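Local coordinates for protein methyltransferase (Thermus thermophilus, PDB 1WS6) that probably transfers methyl groups from S-adenosylmethionine, perhaps to RNA as in related proteins of its Rossmann-fold methyltransferase family, at residues A[8-17]-A[78-88]; A[98-106]-A[129-137]. All coordinates share one frame; numbering follows the deposited sequence.

Interaction 1: A[8-17]-A[78-88]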
loop_
_atom_site.group_PDB
_atom_site.type_symbol
_atom_site.label_atom_id
_atom_site.label_comp_id
_atom_site.label_asym_id
_atom_site.label_seq_id
_atom_site.Cartn_x
_atom_site.Cartn_y
_atom_site.Cartn_z
ATOM N N LYS A 8 9.625 -11.388 8.233
ATOM C CA LYS A 8 10.691 -11.035 9.160
ATOM C C LYS A 8 10.330 -10.203 10.388
ATOM O O LYS A 8 11.009 -10.296 11.413
ATOM C CB LYS A 8 11.826 -10.347 8.392
ATOM C CG LYS A 8 12.686 -11.325 7.597
ATOM C CD LYS A 8 13.631 -10.631 6.620
ATOM C CE LYS A 8 12.878 -10.103 5.399
ATOM N NZ LYS A 8 13.774 -9.465 4.388
ATOM N N ALA A 9 9.274 -9.399 10.298
ATOM C CA ALA A 9 8.871 -8.558 11.424
ATOM C C ALA A 9 7.548 -8.988 12.066
ATOM O O ALA A 9 6.916 -8.218 12.791
ATOM C CB ALA A 9 8.788 -7.104 10.975
ATOM N N ARG A 10 7.147 -10.229 11.810
ATOM C CA ARG A 10 5.912 -10.793 12.353
ATOM C C ARG A 10 5.697 -10.505 13.835
ATOM O O ARG A 10 6.545 -10.823 14.672
ATOM C CB ARG A 10 5.914 -12.301 12.125
ATOM C CG ARG A 10 4.736 -13.063 12.705
ATOM C CD ARG A 10 4.811 -14.503 12.234
ATOM N NE ARG A 10 3.684 -15.328 12.659
ATOM C CZ ARG A 10 3.585 -15.907 13.849
ATOM N NH1 ARG A 10 4.549 -15.757 14.752
ATOM N NH2 ARG A 10 2.522 -16.647 14.132
ATOM N N GLY A 11 4.563 -9.889 14.152
ATOM C CA GLY A 11 4.237 -9.593 15.533
ATOM C C GLY A 11 4.594 -8.216 16.060
ATOM O O GLY A 11 4.035 -7.783 17.064
ATOM N N VAL A 12 5.513 -7.520 15.403
ATOM C CA VAL A 12 5.922 -6.193 15.865
ATOM C C VAL A 12 4.812 -5.139 15.801
ATOM O O VAL A 12 4.151 -4.968 14.773
ATOM C CB VAL A 12 7.145 -5.678 15.063
ATOM C CG1 VAL A 12 7.422 -4.223 15.405
ATOM C CG2 VAL A 12 8.366 -6.529 15.386
ATOM N N ALA A 13 4.625 -4.428 16.910
ATOM C CA ALA A 13 3.602 -3.390 17.001
ATOM C C ALA A 13 4.035 -2.137 16.251
ATOM O O ALA A 13 5.199 -1.741 16.291
ATOM C CB ALA A 13 3.330 -3.050 18.463
ATOM N N LEU A 14 3.093 -1.501 15.573
ATOM C CA LEU A 14 3.428 -0.302 14.834
ATOM C C LEU A 14 2.784 0.906 15.475
ATOM O O LEU A 14 1.616 0.861 15.844
ATOM C CB LEU A 14 2.960 -0.432 13.382
ATOM C CG LEU A 14 3.569 -1.592 12.587
ATOM C CD1 LEU A 14 2.956 -1.657 11.193
ATOM C CD2 LEU A 14 5.082 -1.406 12.521
ATOM N N LYS A 15 3.551 1.979 15.627
ATOM C CA LYS A 15 3.009 3.201 16.199
ATOM C C LYS A 15 2.043 3.763 15.156
ATOM O O LYS A 15 2.427 3.974 14.006
ATOM C CB LYS A 15 4.122 4.222 16.465
ATOM C CG LYS A 15 5.174 3.809 17.492
ATOM C CD LYS A 15 6.181 4.951 17.711
ATOM C CE LYS A 15 7.250 4.635 18.775
ATOM N NZ LYS A 15 8.312 3.668 18.333
ATOM N N VAL A 16 0.791 3.989 15.542
ATOM C CA VAL A 16 -0.196 4.531 14.607
ATOM C C VAL A 16 -1.019 5.659 15.225
ATOM O O VAL A 16 -1.713 5.464 16.220
ATOM C CB VAL A 16 -1.155 3.432 14.106
ATOM C CG1 VAL A 16 -0.368 2.351 13.393
ATOM C CG2 VAL A 16 -1.928 2.842 15.270
ATOM N N PRO A 17 -0.958 6.857 14.628
ATOM C CA PRO A 17 -1.701 8.019 15.131
ATOM C C PRO A 17 -3.201 7.746 15.243
ATOM O O PRO A 17 -3.791 7.110 14.370
ATOM C CB PRO A 17 -1.375 9.102 14.102
ATOM C CG PRO A 17 -1.227 8.325 12.842
ATOM C CD PRO A 17 -0.412 7.129 13.288
ATOM N N LEU A 78 6.258 9.052 12.193
ATOM C CA LEU A 78 5.878 7.750 12.723
ATOM C C LEU A 78 6.324 6.615 11.807
ATOM O O LEU A 78 6.702 5.536 12.269
ATOM C CB LEU A 78 4.369 7.674 12.910
ATOM C CG LEU A 78 3.820 8.568 14.017
ATOM C CD1 LEU A 78 2.364 8.229 14.260
ATOM C CD2 LEU A 78 4.636 8.368 15.291
ATOM N N LEU A 79 6.270 6.870 10.504
ATOM C CA LEU A 79 6.653 5.880 9.508
ATOM C C LEU A 79 8.107 5.461 9.710
ATOM O O LEU A 79 8.438 4.278 9.687
ATOM C CB LEU A 79 6.479 6.470 8.111
ATOM C CG LEU A 79 6.151 5.513 6.971
ATOM C CD1 LEU A 79 6.591 6.155 5.673
ATOM C CD2 LEU A 79 6.861 4.199 7.154
ATOM N N LYS A 80 8.972 6.448 9.906
ATOM C CA LYS A 80 10.385 6.193 10.101
ATOM C C LYS A 80 10.632 5.485 11.419
ATOM O O LYS A 80 11.497 4.607 11.511
ATOM C CB LYS A 80 11.159 7.507 10.027
ATOM C CG LYS A 80 11.086 8.136 8.644
ATOM C CD LYS A 80 11.946 9.380 8.523
ATOM C CE LYS A 80 11.866 9.951 7.109
ATOM N NZ LYS A 80 12.682 11.183 6.933
ATOM N N GLU A 81 9.873 5.861 12.440
ATOM C CA GLU A 81 10.019 5.210 13.728
ATOM C C GLU A 81 9.632 3.748 13.544
ATOM O O GLU A 81 10.259 2.858 14.117
ATOM C CB GLU A 81 9.104 5.844 14.786
ATOM C CG GLU A 81 9.405 7.305 15.089
ATOM C CD GLU A 81 8.777 7.773 16.397
ATOM O OE1 GLU A 81 8.815 8.994 16.681
ATOM O OE2 GLU A 81 8.253 6.916 17.150
ATOM N N ASN A 82 8.605 3.502 12.734
ATOM C CA ASN A 82 8.150 2.143 12.511
ATOM C C ASN A 82 9.127 1.320 11.688
ATOM O O ASN A 82 9.261 0.121 11.913
ATOM C CB ASN A 82 6.755 2.135 11.874
ATOM C CG ASN A 82 5.662 2.519 12.866
ATOM O OD1 ASN A 82 5.773 2.233 14.053
ATOM N ND2 ASN A 82 4.597 3.154 12.378
ATOM N N VAL A 83 9.805 1.963 10.740
ATOM C CA VAL A 83 10.789 1.281 9.915
ATOM C C VAL A 83 11.889 0.817 10.866
ATOM O O VAL A 83 12.466 -0.260 10.695
ATOM C CB VAL A 83 11.365 2.241 8.823
ATOM C CG1 VAL A 83 12.703 1.725 8.290
ATOM C CG2 VAL A 83 10.377 2.360 7.664
ATOM N N ARG A 84 12.155 1.632 11.884
ATOM C CA ARG A 84 13.156 1.329 12.898
ATOM C C ARG A 84 12.716 0.174 13.793
ATOM O O ARG A 84 13.446 -0.804 13.945
ATOM C CB ARG A 84 13.421 2.559 13.766
ATOM C CG ARG A 84 14.389 3.548 13.155
ATOM C CD ARG A 84 15.839 3.229 13.521
ATOM N NE ARG A 84 16.250 3.906 14.751
ATOM C CZ ARG A 84 17.499 3.941 15.213
ATOM N NH1 ARG A 84 18.474 3.330 14.550
ATOM N NH2 ARG A 84 17.775 4.599 16.333
ATOM N N ARG A 85 11.528 0.284 14.385
ATOM C CA ARG A 85 11.027 -0.768 15.264
ATOM C C ARG A 85 11.028 -2.120 14.564
ATOM O O ARG A 85 11.393 -3.130 15.156
ATOM C CB ARG A 85 9.602 -0.470 15.731
ATOM C CG ARG A 85 9.422 0.818 16.505
ATOM C CD ARG A 85 7.943 1.077 16.857
ATOM N NE ARG A 85 7.492 0.378 18.065
ATOM C CZ ARG A 85 7.348 -0.943 18.169
ATOM N NH1 ARG A 85 7.618 -1.727 17.137
ATOM N NH2 ARG A 85 6.928 -1.484 19.306
ATOM N N THR A 86 10.623 -2.141 13.300
ATOM C CA THR A 86 10.560 -3.387 12.562
ATOM C C THR A 86 11.923 -3.816 12.039
ATOM O O THR A 86 12.133 -4.981 11.700
ATOM C CB THR A 86 9.571 -3.282 11.380
ATOM O OG1 THR A 86 10.116 -2.433 10.364
ATOM C CG2 THR A 86 8.241 -2.703 11.855
ATOM N N GLY A 87 12.856 -2.873 11.987
ATOM C CA GLY A 87 14.182 -3.198 11.506
ATOM C C GLY A 87 14.137 -3.633 10.059
ATOM O O GLY A 87 14.988 -4.377 9.588
ATOM N N LEU A 88 13.128 -3.166 9.345
ATOM C CA LEU A 88 12.985 -3.507 7.946
ATOM C C LEU A 88 13.635 -2.448 7.068
ATOM O O LEU A 88 13.800 -1.289 7.479
ATOM C CB LEU A 88 11.503 -3.642 7.585
ATOM C CG LEU A 88 10.805 -4.851 8.204
ATOM C CD1 LEU A 88 9.366 -4.914 7.729
ATOM C CD2 LEU A 88 11.547 -6.115 7.806
#
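The small two-stranded antiparallel sheet near the N-terminus, strands 2-3 and 13-14, lies against helix 73-86 of the Rossmann-like methyltransferase domain, and N82 ties K15 to that helix. The N82 amide grips the K15 backbone at both ends: K15 N donates to N82 OD1 at 2.7 Å, tilted 21° from the carbonyl plane, while N82 ND2 donates almost straight to K15 O at 2.8 Å, in the amide plane and on a lone pair. ND2 also bonds S52 O, which fixes the amide's rotation. With N82 cut back to an alanine, the K15 backbone would probably lose this tie, and S52 O its amide donor. Toward the helix end the contact turns apolar: L14 CD2 meets T86 CG2 at 3.5 Å, and A9 CB touches both T86 CB and L88 CD1. G87, with positive phi, closes the helix in a Schellman motif. On the outer side the A13 carbonyl lies over one face of the R85 guanidinium, CZ 3.0 Å from A13 O. K15 NZ forms a salt bridge with E81 OE2 at 3.5 Å, yet its last torsion (chi4 74°) swings it toward R85, 3.4 Å from R85 NE; E81 probably eases this crowding of charge by pairing with K15.

Interaction 2: A[98-106]-A[129-137]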
loop_
_atom_site.group_PDB
_atom_site.type_symbol
_atom_site.label_atom_id
_atom_site.label_comp_id
_atom_site.label_asym_id
_atom_site.label_seq_id
_atom_site.Cartn_x
_atom_site.Cartn_y
_atom_site.Cartn_z
ATOM N N GLU A 98 0.726 13.032 -5.800
ATOM C CA GLU A 98 0.563 13.727 -7.073
ATOM C C GLU A 98 1.891 14.239 -7.646
ATOM O O GLU A 98 1.977 14.594 -8.824
ATOM C CB GLU A 98 -0.423 14.886 -6.900
ATOM C CG GLU A 98 -0.055 15.847 -5.764
ATOM C CD GLU A 98 -0.942 17.086 -5.723
ATOM O OE1 GLU A 98 -2.131 16.976 -5.345
ATOM O OE2 GLU A 98 -0.442 18.174 -6.080
ATOM N N VAL A 99 2.922 14.295 -6.809
ATOM C CA VAL A 99 4.228 14.740 -7.273
ATOM C C VAL A 99 5.066 13.500 -7.555
ATOM O O VAL A 99 5.778 13.428 -8.554
ATOM C CB VAL A 99 4.972 15.604 -6.218
ATOM C CG1 VAL A 99 6.396 15.899 -6.705
ATOM C CG2 VAL A 99 4.218 16.901 -5.963
ATOM N N PHE A 100 4.951 12.513 -6.676
ATOM C CA PHE A 100 5.707 11.271 -6.810
ATOM C C PHE A 100 5.459 10.503 -8.106
ATOM O O PHE A 100 6.404 10.117 -8.791
ATOM C CB PHE A 100 5.418 10.328 -5.636
ATOM C CG PHE A 100 6.028 8.967 -5.799
ATOM C CD1 PHE A 100 7.355 8.738 -5.456
ATOM C CD2 PHE A 100 5.284 7.918 -6.321
ATOM C CE1 PHE A 100 7.927 7.489 -5.630
ATOM C CE2 PHE A 100 5.845 6.669 -6.501
ATOM C CZ PHE A 100 7.170 6.449 -6.155
ATOM N N LEU A 101 4.194 10.257 -8.425
ATOM C CA LEU A 101 3.859 9.507 -9.628
ATOM C C LEU A 101 4.561 10.020 -10.886
ATOM O O LEU A 101 5.248 9.260 -11.570
ATOM C CB LEU A 101 2.343 9.492 -9.842
ATOM C CG LEU A 101 1.550 8.810 -8.722
ATOM C CD1 LEU A 101 0.069 8.774 -9.100
ATOM C CD2 LEU A 101 2.088 7.395 -8.486
ATOM N N PRO A 102 4.405 11.315 -11.206
ATOM C CA PRO A 102 5.051 11.866 -12.400
ATOM C C PRO A 102 6.545 11.599 -12.377
ATOM O O PRO A 102 7.111 11.071 -13.329
ATOM C CB PRO A 102 4.744 13.359 -12.312
ATOM C CG PRO A 102 3.480 13.413 -11.521
ATOM C CD PRO A 102 3.692 12.367 -10.460
ATOM N N GLU A 103 7.181 11.959 -11.273
ATOM C CA GLU A 103 8.617 11.771 -11.143
ATOM C C GLU A 103 9.048 10.310 -11.178
ATOM O O GLU A 103 10.066 9.972 -11.783
ATOM C CB GLU A 103 9.107 12.448 -9.862
ATOM C CG GLU A 103 9.067 13.964 -9.967
ATOM C CD GLU A 103 9.360 14.673 -8.663
ATOM O OE1 GLU A 103 10.134 14.144 -7.831
ATOM O OE2 GLU A 103 8.818 15.777 -8.485
ATOM N N ALA A 104 8.276 9.440 -10.539
ATOM C CA ALA A 104 8.617 8.030 -10.526
ATOM C C ALA A 104 8.663 7.526 -11.959
ATOM O O ALA A 104 9.585 6.799 -12.340
ATOM C CB ALA A 104 7.595 7.242 -9.724
ATOM N N LYS A 105 7.673 7.920 -12.754
ATOM C CA LYS A 105 7.623 7.493 -14.142
ATOM C C LYS A 105 8.895 7.926 -14.890
ATOM O O LYS A 105 9.582 7.101 -15.497
ATOM C CB LYS A 105 6.379 8.066 -14.834
ATOM C CG LYS A 105 5.931 7.248 -16.038
ATOM C CD LYS A 105 4.845 7.941 -16.865
ATOM C CE LYS A 105 3.542 8.154 -16.095
ATOM N NZ LYS A 105 3.645 9.131 -14.968
ATOM N N ALA A 106 9.221 9.212 -14.831
ATOM C CA ALA A 106 10.404 9.712 -15.517
ATOM C C ALA A 106 11.680 8.962 -15.139
ATOM O O ALA A 106 12.601 8.848 -15.951
ATOM C CB ALA A 106 10.577 11.201 -15.238
ATOM N N GLY A 129 -7.626 6.594 -10.713
ATOM C CA GLY A 129 -7.439 6.866 -12.126
ATOM C C GLY A 129 -6.030 7.340 -12.411
ATOM O O GLY A 129 -5.408 6.917 -13.381
ATOM N N GLU A 130 -5.519 8.217 -11.555
ATOM C CA GLU A 130 -4.167 8.743 -11.708
ATOM C C GLU A 130 -3.121 7.642 -11.540
ATOM O O GLU A 130 -2.149 7.577 -12.294
ATOM C CB GLU A 130 -3.919 9.853 -10.681
ATOM C CG GLU A 130 -4.716 11.120 -10.953
ATOM C CD GLU A 130 -4.188 11.909 -12.150
ATOM O OE1 GLU A 130 -4.903 12.828 -12.611
ATOM O OE2 GLU A 130 -3.060 11.626 -12.628
ATOM N N LEU A 131 -3.317 6.779 -10.548
ATOM C CA LEU A 131 -2.379 5.688 -10.306
ATOM C C LEU A 131 -2.369 4.777 -11.531
ATOM O O LEU A 131 -1.313 4.449 -12.069
ATOM C CB LEU A 131 -2.814 4.879 -9.086
ATOM C CG LEU A 131 -1.759 4.109 -8.282
ATOM C CD1 LEU A 131 -2.452 2.960 -7.571
ATOM C CD2 LEU A 131 -0.650 3.583 -9.175
ATOM N N LEU A 132 -3.558 4.377 -11.969
ATOM C CA LEU A 132 -3.695 3.501 -13.126
ATOM C C LEU A 132 -3.050 4.090 -14.378
ATOM O O LEU A 132 -2.472 3.361 -15.178
ATOM C CB LEU A 132 -5.177 3.216 -13.383
ATOM C CG LEU A 132 -5.887 2.651 -12.145
ATOM C CD1 LEU A 132 -7.391 2.779 -12.288
ATOM C CD2 LEU A 132 -5.475 1.213 -11.933
ATOM N N ALA A 133 -3.135 5.407 -14.537
ATOM C CA ALA A 133 -2.566 6.078 -15.703
ATOM C C ALA A 133 -1.040 6.200 -15.664
ATOM O O ALA A 133 -0.397 6.290 -16.710
ATOM C CB ALA A 133 -3.187 7.465 -15.854
ATOM N N SER A 134 -0.466 6.208 -14.462
ATOM C CA SER A 134 0.980 6.329 -14.298
ATOM C C SER A 134 1.710 5.208 -15.019
ATOM O O SER A 134 2.850 5.377 -15.437
ATOM C CB SER A 134 1.368 6.284 -12.815
ATOM O OG SER A 134 1.377 4.950 -12.323
ATOM N N GLY A 135 1.056 4.056 -15.146
ATOM C CA GLY A 135 1.680 2.926 -15.810
ATOM C C GLY A 135 2.920 2.431 -15.086
ATOM O O GLY A 135 3.833 1.911 -15.720
ATOM N N LEU A 136 2.953 2.568 -13.763
ATOM C CA LEU A 136 4.119 2.144 -12.986
ATOM C C LEU A 136 4.251 0.643 -12.694
ATOM O O LEU A 136 5.331 0.180 -12.337
ATOM C CB LEU A 136 4.173 2.915 -11.670
ATOM C CG LEU A 136 4.316 4.440 -11.760
ATOM C CD1 LEU A 136 4.306 5.024 -10.356
ATOM C CD2 LEU A 136 5.619 4.805 -12.495
ATOM N N VAL A 137 3.168 -0.116 -12.844
ATOM C CA VAL A 137 3.211 -1.559 -12.600
ATOM C C VAL A 137 3.552 -2.336 -13.871
ATOM O O VAL A 137 2.921 -2.173 -14.910
ATOM C CB VAL A 137 1.867 -2.088 -12.052
ATOM C CG1 VAL A 137 1.918 -3.608 -11.929
ATOM C CG2 VAL A 137 1.575 -1.467 -10.689
#
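L136 and L101 lead the apolar part of this contact, where helices 97-106 and 126-134 run side by side, their local axes 10.2 Å apart and only 7° from parallel. The L136 branches divide the work: CD1 meets L101 CD2 at 3.7 Å and A104 CB at 4.0 Å, and approaches the F100 ring obliquely, whereas CD2 rests against the backbone of K105, 3.7 Å from its CA. L136 CG stands anti to its own carbonyl carbon (chi1 -62°), which carries both methyls across to the first helix. The other L101 methyl, CD1, reaches across to the second helix at L131 CA, 4.1 Å away, and lies about as near E130 O. Within the first helix, A104 CB sits over one face of the F100 ring, offset toward its rim.

The polar bonds here are internal to 129-137. S134 OG donates to L131 O at 2.7 Å, in the carbonyl plane, and accepts from L136 N in an ST turn; a buried hydroxyl is thereby used twice, and the chain is held where G135, with positive phi, leaves the helix. K105 contributes mainly its methylene chain, bent at its last two torsions and passing beside S134 O.

Beyond the contact, L136 bonds through its backbone to F111 at the start of strand 111-116, and L131 packs on M116 of that strand and on Y143 and L145 of strand 141-148. The two helices thus lie together against the central sheet, with strand 111-116 connecting them along the chain.

The two contacts lie on opposite sides of the chain's centre, their own centres about 27 Å apart and their nearest atoms about 11 Å apart, and they share no helix or strand. Interaction 1 is partly buried and joins the small N-terminal antiparallel sheet to helix 73-86; interaction 2 is more deeply buried and sets two nearly parallel helices beside each other. Their chemistry follows: 8-17 with 78-88 combines side-chain-to-backbone hydrogen bonds and surface charges with a strip of methyl groups, whereas 98-106 with 129-137 relies on leucine packing across the interface. In both, a glycine with positive phi follows the helix, and a leucine just beyond it packs across the contact.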